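Local coordinates for epimerase domain-containing protein (Bacillus cereus HuA2-4, PDB 6ZLK) that probably interconverts UDP-glucuronic acid and UDP-galacturonic acid as an NAD-dependent 4-epimerase, built as a two-subunit member of the epimerase/dehydratase family, at residues A[60-65]-A[99-104]; A[78-83]-A[103-108]; A[188-193]-A[301-306]. One frame throughout, in Å; residues are numbered along the deposited sequence.

Contact 1 (A[60-65]-A[99-104]). With NAD (nicotinamide-adenine-dinucleotide), chain E.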
loop_
_atom_site.group_PDB
_atom_site.type_symbol
_atom_site.label_atom_id
_atom_site.label_comp_id
_atom_site.label_asym_id
_atom_site.label_seq_id
_atom_site.Cartn_x
_atom_site.Cartn_y
_atom_site.Cartn_z
ATOM N N ARG A 60 -18.927 20.532 0.208
ATOM C CA ARG A 60 -19.024 19.750 -1.022
ATOM C C ARG A 60 -17.716 20.017 -1.759
ATOM O O ARG A 60 -17.681 20.870 -2.675
ATOM C CB ARG A 60 -20.269 20.114 -1.845
ATOM C CG ARG A 60 -20.445 19.238 -3.065
ATOM C CD ARG A 60 -21.547 19.794 -3.971
ATOM N NE ARG A 60 -21.525 18.990 -5.171
ATOM C CZ ARG A 60 -22.434 19.094 -6.142
ATOM N NH1 ARG A 60 -23.413 19.969 -6.027
ATOM N NH2 ARG A 60 -22.352 18.321 -7.209
ATOM N N GLU A 61 -16.638 19.339 -1.372
ATOM C CA GLU A 61 -15.321 19.594 -1.989
ATOM C C GLU A 61 -14.529 18.307 -1.891
ATOM O O GLU A 61 -14.746 17.528 -0.925
ATOM C CB GLU A 61 -14.514 20.675 -1.240
ATOM C CG GLU A 61 -14.952 22.141 -1.423
ATOM C CD GLU A 61 -14.291 23.228 -0.547
ATOM O OE1 GLU A 61 -13.101 23.067 -0.083
ATOM O OE2 GLU A 61 -14.983 24.272 -0.294
ATOM N N ASP A 62 -13.644 18.106 -2.839
ATOM C CA ASP A 62 -12.624 17.025 -2.771
ATOM C C ASP A 62 -11.683 17.343 -1.633
ATOM O O ASP A 62 -11.239 18.455 -1.561
ATOM C CB ASP A 62 -11.841 17.000 -4.082
ATOM C CG ASP A 62 -10.887 15.857 -4.294
ATOM O OD1 ASP A 62 -10.457 15.239 -3.305
ATOM O OD2 ASP A 62 -10.595 15.591 -5.502
ATOM N N ILE A 63 -11.373 16.388 -0.762
ATOM C CA ILE A 63 -10.356 16.659 0.263
ATOM C C ILE A 63 -9.054 17.167 -0.367
ATOM O O ILE A 63 -8.363 17.953 0.268
ATOM C CB ILE A 63 -10.162 15.363 1.050
ATOM C CG1 ILE A 63 -11.434 15.092 1.857
ATOM C CG2 ILE A 63 -8.910 15.479 1.917
ATOM C CD1 ILE A 63 -11.646 13.655 2.207
ATOM N N LEU A 64 -8.677 16.706 -1.540
ATOM C CA LEU A 64 -7.379 17.112 -2.128
ATOM C C LEU A 64 -7.433 18.577 -2.598
ATOM O O LEU A 64 -6.345 19.206 -2.690
ATOM C CB LEU A 64 -7.127 16.186 -3.318
ATOM C CG LEU A 64 -6.912 14.718 -2.977
ATOM C CD1 LEU A 64 -6.643 13.937 -4.248
ATOM C CD2 LEU A 64 -5.784 14.532 -1.965
ATOM N N ASN A 65 -8.616 19.108 -2.852
ATOM C CA ASN A 65 -8.827 20.522 -3.270
ATOM C C ASN A 65 -9.099 21.425 -2.071
ATOM O O ASN A 65 -9.296 22.616 -2.273
ATOM C CB ASN A 65 -9.974 20.664 -4.248
ATOM C CG ASN A 65 -9.740 19.986 -5.582
ATOM O OD1 ASN A 65 -8.613 19.582 -5.937
ATOM N ND2 ASN A 65 -10.814 19.830 -6.350
ATOM N N VAL A 99 -6.096 4.751 -5.987
ATOM C CA VAL A 99 -4.817 5.244 -5.410
ATOM C C VAL A 99 -4.963 6.696 -4.926
ATOM O O VAL A 99 -4.549 7.053 -3.859
ATOM C CB VAL A 99 -3.704 5.097 -6.448
ATOM C CG1 VAL A 99 -2.457 5.772 -5.954
ATOM C CG2 VAL A 99 -3.437 3.655 -6.763
ATOM N N THR A 100 -5.527 7.571 -5.744
ATOM C CA THR A 100 -5.640 8.983 -5.405
ATOM C C THR A 100 -6.542 9.159 -4.173
ATOM O O THR A 100 -6.171 9.810 -3.231
ATOM C CB THR A 100 -6.218 9.714 -6.611
ATOM O OG1 THR A 100 -5.198 9.602 -7.634
ATOM C CG2 THR A 100 -6.539 11.154 -6.258
ATOM N N ASN A 101 -7.685 8.519 -4.181
ATOM C CA ASN A 101 -8.662 8.796 -3.097
ATOM C C ASN A 101 -8.432 7.924 -1.874
ATOM O O ASN A 101 -8.921 8.316 -0.800
ATOM C CB ASN A 101 -10.078 8.660 -3.627
ATOM C CG ASN A 101 -10.315 9.714 -4.673
ATOM O OD1 ASN A 101 -10.239 10.894 -4.329
ATOM N ND2 ASN A 101 -10.486 9.310 -5.925
ATOM N N ASN A 102 -7.753 6.780 -1.963
ATOM C CA ASN A 102 -7.585 5.897 -0.801
ATOM C C ASN A 102 -6.191 6.101 -0.193
ATOM O O ASN A 102 -6.060 5.819 1.031
ATOM C CB ASN A 102 -7.821 4.424 -1.108
ATOM C CG ASN A 102 -9.245 4.141 -1.564
ATOM O OD1 ASN A 102 -10.079 5.065 -1.551
ATOM N ND2 ASN A 102 -9.503 2.946 -2.052
ATOM N N ILE A 103 -5.189 6.519 -0.984
ATOM C CA ILE A 103 -3.806 6.688 -0.466
ATOM C C ILE A 103 -3.464 8.174 -0.338
ATOM O O ILE A 103 -3.158 8.619 0.776
ATOM C CB ILE A 103 -2.792 5.930 -1.329
ATOM C CG1 ILE A 103 -3.194 4.473 -1.518
ATOM C CG2 ILE A 103 -1.408 6.029 -0.704
ATOM C CD1 ILE A 103 -2.239 3.632 -2.304
ATOM N N MET A 104 -3.563 8.932 -1.427
ATOM C CA MET A 104 -3.143 10.353 -1.385
ATOM C C MET A 104 -4.042 11.133 -0.417
ATOM O O MET A 104 -3.536 11.939 0.376
ATOM C CB MET A 104 -3.168 11.034 -2.760
ATOM C CG MET A 104 -2.070 10.616 -3.666
ATOM S SD MET A 104 -0.458 11.107 -3.028
ATOM C CE MET A 104 -0.649 12.759 -2.397
HETATM P PA NAD E . -19.493 5.314 -0.225
HETATM O O1A NAD E . -18.916 5.289 -1.587
HETATM O O2A NAD E . -20.980 5.240 -0.043
HETATM O O5B NAD E . -18.949 6.496 0.660
HETATM C C5B NAD E . -17.631 7.067 0.527
HETATM C C4B NAD E . -17.754 8.540 0.224
HETATM O O4B NAD E . -16.421 9.083 0.099
HETATM C C3B NAD E . -18.489 8.871 -1.064
HETATM O O3B NAD E . -19.757 9.479 -0.851
HETATM C C2B NAD E . -17.469 9.698 -1.855
HETATM O O2B NAD E . -18.005 10.780 -2.595
HETATM C C1B NAD E . -16.537 10.207 -0.751
HETATM N N9A NAD E . -15.190 10.518 -1.199
HETATM C C8A NAD E . -14.320 9.700 -1.872
HETATM N N7A NAD E . -13.174 10.267 -2.142
HETATM C C5A NAD E . -13.342 11.572 -1.683
HETATM C C6A NAD E . -12.518 12.707 -1.703
HETATM N N6A NAD E . -11.309 12.759 -2.305
HETATM N N1A NAD E . -12.976 13.833 -1.104
HETATM C C2A NAD E . -14.200 13.813 -0.531
HETATM N N3A NAD E . -15.095 12.815 -0.499
HETATM C C4A NAD E . -14.592 11.723 -1.069
HETATM O O3 NAD E . -18.834 4.031 0.481
HETATM P PN NAD E . -19.236 3.308 1.892
HETATM O O1N NAD E . -19.796 2.007 1.549
HETATM O O2N NAD E . -19.950 4.271 2.706
HETATM O O5D NAD E . -17.799 3.108 2.512
HETATM C C5D NAD E . -17.360 4.013 3.457
HETATM C C4D NAD E . -16.023 3.537 3.949
HETATM O O4D NAD E . -16.156 2.246 4.570
HETATM C C3D NAD E . -14.945 3.395 2.864
HETATM O O3D NAD E . -13.677 3.832 3.386
HETATM C C2D NAD E . -14.861 1.889 2.624
HETATM O O2D NAD E . -13.603 1.510 2.059
HETATM C C1D NAD E . -15.193 1.401 4.031
HETATM N N1N NAD E . -15.815 0.087 4.069
HETATM C C2N NAD E . -17.083 -0.102 3.606
HETATM C C3N NAD E . -17.633 -1.335 3.651
HETATM C C7N NAD E . -18.985 -1.604 3.087
HETATM O O7N NAD E . -19.389 -2.748 3.198
HETATM N N7N NAD E . -19.693 -0.592 2.565
HETATM C C4N NAD E . -16.937 -2.385 4.276
HETATM C C5N NAD E . -15.596 -2.210 4.604
HETATM C C6N NAD E . -15.074 -0.955 4.543
HETATM O O HOH W 1 -9.951 13.069 -6.008
#
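Asp-62 and Asn-101 flank the amino group of the NAD adenine, while Ile-63 lies over one face of the base, its CD1 3.6 Å from NAD N1A. N6A donates to both side chains, to Asp-62 OD1 at 2.8 Å and to Asn-101 OD1 at 3.0 Å. At the neighbouring position on the same edge of the base, the backbone N of Ile-63 gives N1A a nearly straight bond (170°). Together these bonds read the amino group and ring nitrogen that distinguish adenine. With CG anti to the backbone N (chi1 -172°), Asp-62 brings OD1 back over its own chain, where the N of Leu-64 donates to it at 2.9 Å from above the carboxylate plane. This is an Asx turn, and it holds the acceptor in place for the base. The other oxygen, OD2, takes a hydrogen from a water that also donates to Asn-101 OD1, so water bridges two side chains whose nearest oxygens are both acceptors. Asn-101 ND2 is tied to Pro-97 O one turn earlier, which settles which end of the amide faces NAD. Beyond the polar cluster, Leu-64 CD1 presses tightly on Thr-100 CG2 at 3.4 Å, and its CD2 lies near Met-104. The loop 60-65 follows strand 56-59 of the Rossmann sheet and rests against helix 96-113, which in turn packs on helix 148-167 and, through Val-99 and Ile-103, meets the same two residues of the second subunit.

Contact 2 (A[78-83]-A[103-108]); sequences VYHLAA and IMVTQQ. With NAD (nicotinamide-adenine-dinucleotide), chain E.
His-80, at the end of strand 77-80, faces Thr-106 on helix 96-113 with their CA atoms 8.0 Å apart, and past His-80 the chain leaves the sheet as a loop that passes along NAD. The imidazole does the reaching. Its CG is anti to the backbone N (chi1 175°), which carries the ring out toward the helix until NE2 lies 3.0 Å from Thr-106 OG1. The hydroxyl sits at the ring edge, in the imidazole plane, and the hydrogen bond is moderately bent (150°). Thr-106 OG1 also bonds to Asn-102 O in the preceding turn, so the hydroxyl ties the ring to the helix backbone. On the other nitrogen, His-80 ND1 bonds to Thr-6 OG1 of the neighbouring strand 2-6, and the ring also meets that of His-123 on strand 120-126.

Val-105 divides its two methyls between protein and cofactor: CG1 comes obliquely to His-80 CE1 at 3.8 Å, and CG2 reaches the adenine amino nitrogen N6A of NAD at 3.5 Å. Ala-82 points its methyl at the base, CB 3.6 Å from NAD C4A. Just before it, Leu-81 O accepts a hydrogen bond of 2.9 Å from NAD O3D, a hydroxyl of the nicotinamide ribose. Ala-83 CB lies 3.3 Å from NAD O3D as well.

Strand and helix belong to the beta-alpha-beta crossover 77-80, 96-113, 120-126 of the Rossmann fold. Chemically, bonds at both nitrogens satisfy the polar atoms of a buried imidazole and fix its rotation.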
loop_
_atom_site.group_PDB
_atom_site.type_symbol
_atom_site.label_atom_id
_atom_site.label_comp_id
_atom_site.label_asym_id
_atom_site.label_seq_id
_atom_site.Cartn_x
_atom_site.Cartn_y
_atom_site.Cartn_z
ATOM N N VAL A 78 -11.475 13.047 13.994
ATOM C CA VAL A 78 -11.696 12.756 12.552
ATOM C C VAL A 78 -12.166 11.338 12.386
ATOM O O VAL A 78 -11.591 10.440 12.975
ATOM C CB VAL A 78 -10.440 12.967 11.698
ATOM C CG1 VAL A 78 -10.738 12.571 10.243
ATOM C CG2 VAL A 78 -9.931 14.393 11.835
ATOM N N TYR A 79 -13.312 11.165 11.744
ATOM C CA TYR A 79 -13.744 9.880 11.183
ATOM C C TYR A 79 -13.449 9.902 9.699
ATOM O O TYR A 79 -14.077 10.665 8.942
ATOM C CB TYR A 79 -15.219 9.631 11.403
ATOM C CG TYR A 79 -15.590 9.124 12.756
ATOM C CD1 TYR A 79 -15.387 7.794 13.117
ATOM C CD2 TYR A 79 -16.273 9.924 13.647
ATOM C CE1 TYR A 79 -15.811 7.339 14.351
ATOM C CE2 TYR A 79 -16.717 9.483 14.867
ATOM C CZ TYR A 79 -16.495 8.163 15.228
ATOM O OH TYR A 79 -16.989 7.722 16.423
ATOM N N HIS A 80 -12.488 9.096 9.279
ATOM C CA HIS A 80 -12.032 9.129 7.881
ATOM C C HIS A 80 -12.660 7.964 7.116
ATOM O O HIS A 80 -12.167 6.828 7.131
ATOM C CB HIS A 80 -10.508 9.198 7.820
ATOM C CG HIS A 80 -10.063 9.109 6.428
ATOM N ND1 HIS A 80 -10.721 9.773 5.402
ATOM C CD2 HIS A 80 -8.960 8.529 5.894
ATOM C CE1 HIS A 80 -10.072 9.515 4.274
ATOM N NE2 HIS A 80 -8.941 8.768 4.553
ATOM N N LEU A 81 -13.794 8.209 6.470
ATOM C CA LEU A 81 -14.503 7.196 5.684
ATOM C C LEU A 81 -14.360 7.432 4.178
ATOM O O LEU A 81 -14.722 6.524 3.396
ATOM C CB LEU A 81 -15.982 7.148 6.042
ATOM C CG LEU A 81 -16.306 6.411 7.345
ATOM C CD1 LEU A 81 -15.932 7.180 8.580
ATOM C CD2 LEU A 81 -17.785 6.050 7.414
ATOM N N ALA A 82 -13.916 8.607 3.753
ATOM C CA ALA A 82 -13.835 8.891 2.296
ATOM C C ALA A 82 -12.926 7.870 1.629
ATOM O O ALA A 82 -11.835 7.587 2.188
ATOM C CB ALA A 82 -13.329 10.261 2.018
ATOM N N ALA A 83 -13.369 7.297 0.533
ATOM C CA ALA A 83 -12.623 6.304 -0.218
ATOM C C ALA A 83 -13.397 5.985 -1.477
ATOM O O ALA A 83 -14.601 6.381 -1.568
ATOM C CB ALA A 83 -12.469 5.075 0.604
ATOM N N ILE A 103 -5.189 6.519 -0.984
ATOM C CA ILE A 103 -3.806 6.688 -0.466
ATOM C C ILE A 103 -3.464 8.174 -0.338
ATOM O O ILE A 103 -3.158 8.619 0.776
ATOM C CB ILE A 103 -2.792 5.930 -1.329
ATOM C CG1 ILE A 103 -3.194 4.473 -1.518
ATOM C CG2 ILE A 103 -1.408 6.029 -0.704
ATOM C CD1 ILE A 103 -2.239 3.632 -2.304
ATOM N N MET A 104 -3.563 8.932 -1.427
ATOM C CA MET A 104 -3.143 10.353 -1.385
ATOM C C MET A 104 -4.042 11.133 -0.417
ATOM O O MET A 104 -3.536 11.939 0.376
ATOM C CB MET A 104 -3.168 11.034 -2.760
ATOM C CG MET A 104 -2.070 10.616 -3.666
ATOM S SD MET A 104 -0.458 11.107 -3.028
ATOM C CE MET A 104 -0.649 12.759 -2.397
ATOM N N VAL A 105 -5.343 10.893 -0.400
ATOM C CA VAL A 105 -6.255 11.597 0.531
ATOM C C VAL A 105 -5.852 11.304 1.980
ATOM O O VAL A 105 -5.840 12.195 2.814
ATOM C CB VAL A 105 -7.709 11.185 0.229
ATOM C CG1 VAL A 105 -8.630 11.443 1.393
ATOM C CG2 VAL A 105 -8.198 11.962 -0.976
ATOM N N THR A 106 -5.550 10.063 2.277
ATOM C CA THR A 106 -5.216 9.673 3.652
ATOM C C THR A 106 -3.907 10.365 4.052
ATOM O O THR A 106 -3.836 10.925 5.159
ATOM C CB THR A 106 -5.125 8.154 3.790
ATOM O OG1 THR A 106 -6.401 7.564 3.498
ATOM C CG2 THR A 106 -4.733 7.717 5.176
ATOM N N GLN A 107 -2.941 10.362 3.162
ATOM C CA GLN A 107 -1.660 11.041 3.473
ATOM C C GLN A 107 -1.931 12.527 3.734
ATOM O O GLN A 107 -1.338 13.088 4.679
ATOM C CB GLN A 107 -0.631 10.835 2.376
ATOM C CG GLN A 107 0.736 11.386 2.760
ATOM C CD GLN A 107 1.080 12.665 2.056
ATOM O OE1 GLN A 107 0.253 13.259 1.381
ATOM N NE2 GLN A 107 2.316 13.109 2.264
ATOM N N GLN A 108 -2.700 13.189 2.893
ATOM C CA GLN A 108 -2.913 14.637 3.077
ATOM C C GLN A 108 -3.618 14.920 4.418
ATOM O O GLN A 108 -3.276 15.916 5.096
ATOM C CB GLN A 108 -3.728 15.211 1.921
ATOM C CG GLN A 108 -2.965 15.247 0.602
ATOM C CD GLN A 108 -3.424 16.416 -0.256
ATOM O OE1 GLN A 108 -4.451 17.047 -0.020
ATOM N NE2 GLN A 108 -2.681 16.693 -1.310
HETATM P PA NAD E . -19.493 5.314 -0.225
HETATM O O1A NAD E . -18.916 5.289 -1.587
HETATM O O2A NAD E . -20.980 5.240 -0.043
HETATM O O5B NAD E . -18.949 6.496 0.660
HETATM C C5B NAD E . -17.631 7.067 0.527
HETATM C C4B NAD E . -17.754 8.540 0.224
HETATM O O4B NAD E . -16.421 9.083 0.099
HETATM C C3B NAD E . -18.489 8.871 -1.064
HETATM O O3B NAD E . -19.757 9.479 -0.851
HETATM C C2B NAD E . -17.469 9.698 -1.855
HETATM O O2B NAD E . -18.005 10.780 -2.595
HETATM C C1B NAD E . -16.537 10.207 -0.751
HETATM N N9A NAD E . -15.190 10.518 -1.199
HETATM C C8A NAD E . -14.320 9.700 -1.872
HETATM N N7A NAD E . -13.174 10.267 -2.142
HETATM C C5A NAD E . -13.342 11.572 -1.683
HETATM C C6A NAD E . -12.518 12.707 -1.703
HETATM N N6A NAD E . -11.309 12.759 -2.305
HETATM N N1A NAD E . -12.976 13.833 -1.104
HETATM C C2A NAD E . -14.200 13.813 -0.531
HETATM N N3A NAD E . -15.095 12.815 -0.499
HETATM C C4A NAD E . -14.592 11.723 -1.069
HETATM O O3 NAD E . -18.834 4.031 0.481
HETATM P PN NAD E . -19.236 3.308 1.892
HETATM O O1N NAD E . -19.796 2.007 1.549
HETATM O O2N NAD E . -19.950 4.271 2.706
HETATM O O5D NAD E . -17.799 3.108 2.512
HETATM C C5D NAD E . -17.360 4.013 3.457
HETATM C C4D NAD E . -16.023 3.537 3.949
HETATM O O4D NAD E . -16.156 2.246 4.570
HETATM C C3D NAD E . -14.945 3.395 2.864
HETATM O O3D NAD E . -13.677 3.832 3.386
HETATM C C2D NAD E . -14.861 1.889 2.624
HETATM O O2D NAD E . -13.603 1.510 2.059
HETATM C C1D NAD E . -15.193 1.401 4.031
HETATM N N1N NAD E . -15.815 0.087 4.069
HETATM C C2N NAD E . -17.083 -0.102 3.606
HETATM C C3N NAD E . -17.633 -1.335 3.651
HETATM C C7N NAD E . -18.985 -1.604 3.087
HETATM O O7N NAD E . -19.389 -2.748 3.198
HETATM N N7N NAD E . -19.693 -0.592 2.565
HETATM C C4N NAD E . -16.937 -2.385 4.276
HETATM C C5N NAD E . -15.596 -2.210 4.604
HETATM C C6N NAD E . -15.074 -0.955 4.543
#

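Contact 3 (A[188-193]-A[301-306]); sequences MAFHRL and DGLEAE. With UGA (uridine-5'-diphosphate-glucuronic acid), chain F.
Apolar contact comes first: Phe-190 and Leu-303 meet about at right angles, with Leu-303 CD2 3.6 Å from Phe-190 CD2, where helix 189-198 crosses helix 299-313. Over these short segments the axes pass 11.3 Å apart at -55°. The ring of Phe-190 also packs on Phe-215 and, edge to face, on Tyr-180.

The polar part belongs to Glu-306, whose extended chain crosses the Phe-190 side chain at about a right angle, reaching the first turn of helix 189-198. Its OE1 lies at the edge of the Phe-190 ring, in the ring plane, and 3.5 Å from Phe-190 CB; the N of Gly-181 supplies its hydrogen bond. OE2 comes within 3.2 Å of His-191 N, but the angle is too poor for a bond.

Substrate contacts lie at the N-terminal end of the helix and along it. Ala-189 N donates to phosphate oxygen O2A of UDP-glucuronic acid at 3.1 Å, Arg-192 NE meets uracil O4 almost straight (176°) at 2.8 Å, and CE of the N-cap residue Met-188 lies 3.4 Å from sugar C1'.

Both phosphate and Glu-306 carboxylate thus gather at the helix N-terminus, whose positive dipole end would probably favour their negative charge.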
loop_
_atom_site.group_PDB
_atom_site.type_symbol
_atom_site.label_atom_id
_atom_site.label_comp_id
_atom_site.label_asym_id
_atom_site.label_seq_id
_atom_site.Cartn_x
_atom_site.Cartn_y
_atom_site.Cartn_z
ATOM N N MET A 188 -23.502 -2.926 -4.271
ATOM C CA MET A 188 -23.309 -4.067 -3.338
ATOM C C MET A 188 -24.331 -5.159 -3.564
ATOM O O MET A 188 -25.365 -4.973 -4.204
ATOM C CB MET A 188 -23.330 -3.536 -1.903
ATOM C CG MET A 188 -22.116 -2.684 -1.643
ATOM S SD MET A 188 -21.922 -2.332 0.136
ATOM C CE MET A 188 -21.258 -3.846 0.780
ATOM N N ALA A 189 -24.022 -6.358 -3.114
ATOM C CA ALA A 189 -24.794 -7.550 -3.442
ATOM C C ALA A 189 -26.241 -7.384 -3.007
ATOM O O ALA A 189 -27.169 -7.705 -3.797
ATOM C CB ALA A 189 -24.219 -8.763 -2.785
ATOM N N PHE A 190 -26.503 -7.051 -1.765
ATOM C CA PHE A 190 -27.892 -7.136 -1.275
ATOM C C PHE A 190 -28.756 -6.145 -2.033
ATOM O O PHE A 190 -29.911 -6.476 -2.329
ATOM C CB PHE A 190 -27.992 -6.920 0.236
ATOM C CG PHE A 190 -27.372 -8.014 1.078
ATOM C CD1 PHE A 190 -26.717 -9.096 0.513
ATOM C CD2 PHE A 190 -27.439 -7.909 2.454
ATOM C CE1 PHE A 190 -26.121 -10.049 1.316
ATOM C CE2 PHE A 190 -26.858 -8.871 3.258
ATOM C CZ PHE A 190 -26.234 -9.962 2.678
ATOM N N HIS A 191 -28.256 -4.957 -2.278
ATOM C CA HIS A 191 -28.987 -3.896 -3.004
ATOM C C HIS A 191 -29.318 -4.448 -4.390
ATOM O O HIS A 191 -30.499 -4.444 -4.806
ATOM C CB HIS A 191 -28.158 -2.653 -3.095
ATOM C CG HIS A 191 -28.880 -1.473 -3.658
ATOM N ND1 HIS A 191 -28.841 -0.277 -3.011
ATOM C CD2 HIS A 191 -29.590 -1.284 -4.799
ATOM C CE1 HIS A 191 -29.553 0.616 -3.708
ATOM N NE2 HIS A 191 -30.037 -0.010 -4.805
ATOM N N ARG A 192 -28.322 -4.996 -5.092
ATOM C CA ARG A 192 -28.551 -5.572 -6.446
ATOM C C ARG A 192 -29.572 -6.689 -6.396
ATOM O O ARG A 192 -30.469 -6.708 -7.283
ATOM C CB ARG A 192 -27.240 -6.020 -7.124
ATOM C CG ARG A 192 -26.304 -4.877 -7.447
ATOM C CD ARG A 192 -24.898 -5.295 -7.875
ATOM N NE ARG A 192 -24.942 -6.371 -8.875
ATOM C CZ ARG A 192 -25.101 -6.164 -10.170
ATOM N NH1 ARG A 192 -25.138 -4.923 -10.635
ATOM N NH2 ARG A 192 -25.231 -7.195 -11.000
ATOM N N LEU A 193 -29.385 -7.670 -5.519
ATOM C CA LEU A 193 -30.200 -8.888 -5.475
ATOM C C LEU A 193 -31.628 -8.524 -5.119
ATOM O O LEU A 193 -32.526 -9.104 -5.697
ATOM C CB LEU A 193 -29.611 -9.865 -4.455
ATOM C CG LEU A 193 -28.279 -10.455 -4.886
ATOM C CD1 LEU A 193 -27.681 -11.242 -3.730
ATOM C CD2 LEU A 193 -28.449 -11.382 -6.085
ATOM N N ASP A 301 -33.792 -9.807 10.489
ATOM C CA ASP A 301 -34.238 -8.435 10.830
ATOM C C ASP A 301 -33.566 -7.430 9.883
ATOM O O ASP A 301 -34.228 -6.496 9.416
ATOM C CB ASP A 301 -33.980 -8.120 12.297
ATOM C CG ASP A 301 -34.923 -8.790 13.294
ATOM O OD1 ASP A 301 -35.975 -9.332 12.866
ATOM O OD2 ASP A 301 -34.616 -8.733 14.496
ATOM N N GLY A 302 -32.261 -7.566 9.630
ATOM C CA GLY A 302 -31.506 -6.598 8.795
ATOM C C GLY A 302 -31.947 -6.653 7.338
ATOM O O GLY A 302 -32.128 -5.576 6.733
ATOM N N LEU A 303 -32.229 -7.851 6.819
ATOM C CA LEU A 303 -32.724 -8.036 5.429
ATOM C C LEU A 303 -34.158 -7.525 5.285
ATOM O O LEU A 303 -34.431 -6.904 4.278
ATOM C CB LEU A 303 -32.649 -9.509 5.089
ATOM C CG LEU A 303 -31.233 -10.015 4.824
ATOM C CD1 LEU A 303 -31.307 -11.502 4.646
ATOM C CD2 LEU A 303 -30.584 -9.315 3.624
ATOM N N GLU A 304 -34.954 -7.611 6.338
ATOM C CA GLU A 304 -36.315 -7.014 6.301
ATOM C C GLU A 304 -36.190 -5.512 6.080
ATOM O O GLU A 304 -36.956 -4.940 5.290
ATOM C CB GLU A 304 -37.089 -7.324 7.583
ATOM C CG GLU A 304 -37.578 -8.753 7.618
ATOM C CD GLU A 304 -37.984 -9.259 8.990
ATOM O OE1 GLU A 304 -38.250 -10.494 9.085
ATOM O OE2 GLU A 304 -38.001 -8.454 9.944
ATOM N N ALA A 305 -35.275 -4.873 6.806
ATOM C CA ALA A 305 -35.086 -3.424 6.738
ATOM C C ALA A 305 -34.613 -3.089 5.343
ATOM O O ALA A 305 -35.116 -2.131 4.755
ATOM C CB ALA A 305 -34.084 -2.965 7.761
ATOM N N GLU A 306 -33.566 -3.778 4.871
ATOM C CA GLU A 306 -33.033 -3.424 3.545
ATOM C C GLU A 306 -34.100 -3.693 2.480
ATOM O O GLU A 306 -34.163 -2.850 1.559
ATOM C CB GLU A 306 -31.692 -4.108 3.259
ATOM C CG GLU A 306 -31.090 -3.536 1.967
ATOM C CD GLU A 306 -29.628 -3.840 1.646
ATOM O OE1 GLU A 306 -28.936 -4.422 2.534
ATOM O OE2 GLU A 306 -29.197 -3.541 0.488
HETATM C "C1'" UGA F . -18.052 -4.948 0.625
HETATM C "C2'" UGA F . -17.920 -3.504 0.167
HETATM O "O2'" UGA F . -18.337 -3.445 -1.193
HETATM C "C3'" UGA F . -16.507 -2.983 0.276
HETATM O "O3'" UGA F . -16.557 -1.570 0.067
HETATM C "C4'" UGA F . -15.883 -3.296 1.626
HETATM O "O4'" UGA F . -14.497 -2.932 1.585
HETATM C "C5'" UGA F . -16.032 -4.794 1.940
HETATM O "O5'" UGA F . -17.414 -5.158 1.871
HETATM C "C6'" UGA F . -15.503 -5.268 3.304
HETATM O "O'P" UGA F . -14.486 -4.798 3.762
HETATM O "O'Q" UGA F . -16.075 -6.152 3.882
HETATM P PB UGA F . -18.031 -7.282 -0.582
HETATM O O1B UGA F . -17.808 -8.155 0.579
HETATM O O2B UGA F . -17.516 -7.636 -1.931
HETATM O O3B UGA F . -17.541 -5.764 -0.409
HETATM O O3A UGA F . -19.605 -7.019 -0.635
HETATM P PA UGA F . -20.791 -7.229 -1.683
HETATM O O1A UGA F . -20.551 -6.339 -2.822
HETATM O O2A UGA F . -22.043 -7.135 -0.915
HETATM O O5D UGA F . -20.555 -8.748 -2.170
HETATM C C5D UGA F . -20.673 -9.866 -1.311
HETATM C C4D UGA F . -20.661 -11.103 -2.157
HETATM O O4D UGA F . -21.744 -11.070 -3.119
HETATM C C3D UGA F . -19.381 -11.313 -2.973
HETATM O O3D UGA F . -18.985 -12.656 -2.681
HETATM C C2D UGA F . -19.807 -11.124 -4.431
HETATM O O2D UGA F . -19.241 -12.130 -5.254
HETATM C C1D UGA F . -21.295 -11.450 -4.401
HETATM N N1 UGA F . -22.103 -10.733 -5.398
HETATM C C6 UGA F . -22.086 -9.368 -5.487
HETATM C C2 UGA F . -22.987 -11.508 -6.136
HETATM O O2 UGA F . -23.016 -12.732 -6.092
HETATM N N3 UGA F . -23.823 -10.794 -6.934
HETATM C C4 UGA F . -23.865 -9.428 -7.080
HETATM O O4 UGA F . -24.667 -8.955 -7.882
HETATM C C5 UGA F . -22.905 -8.692 -6.299
#

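In the fold
Contacts 1 and 2 are one neighbourhood: their centres are 7 Å apart, they share Ile-103 and Met-104 of helix 96-113, and Leu-64 CG packs 3.6 Å from Val-105 CG2. Segment 60-65 follows strand 56-59, while 78-83 takes in the end of strand 77-80 of the same sheet and the loop beyond. Both contacts grip the adenosine part of NAD, contact 2 continuing to the nicotinamide ribose. Contact 3 lies across the chain's centre, about 29 Å from contact 1 and 27 Å from contact 2 between centres, with nearest atoms about 14 and 12 Å away. It holds the UDP-sugar instead, though Met-188 belongs to both pockets; nicotinamide and sugar lie close, NAD C4N 3.0 Å from UGA C4'.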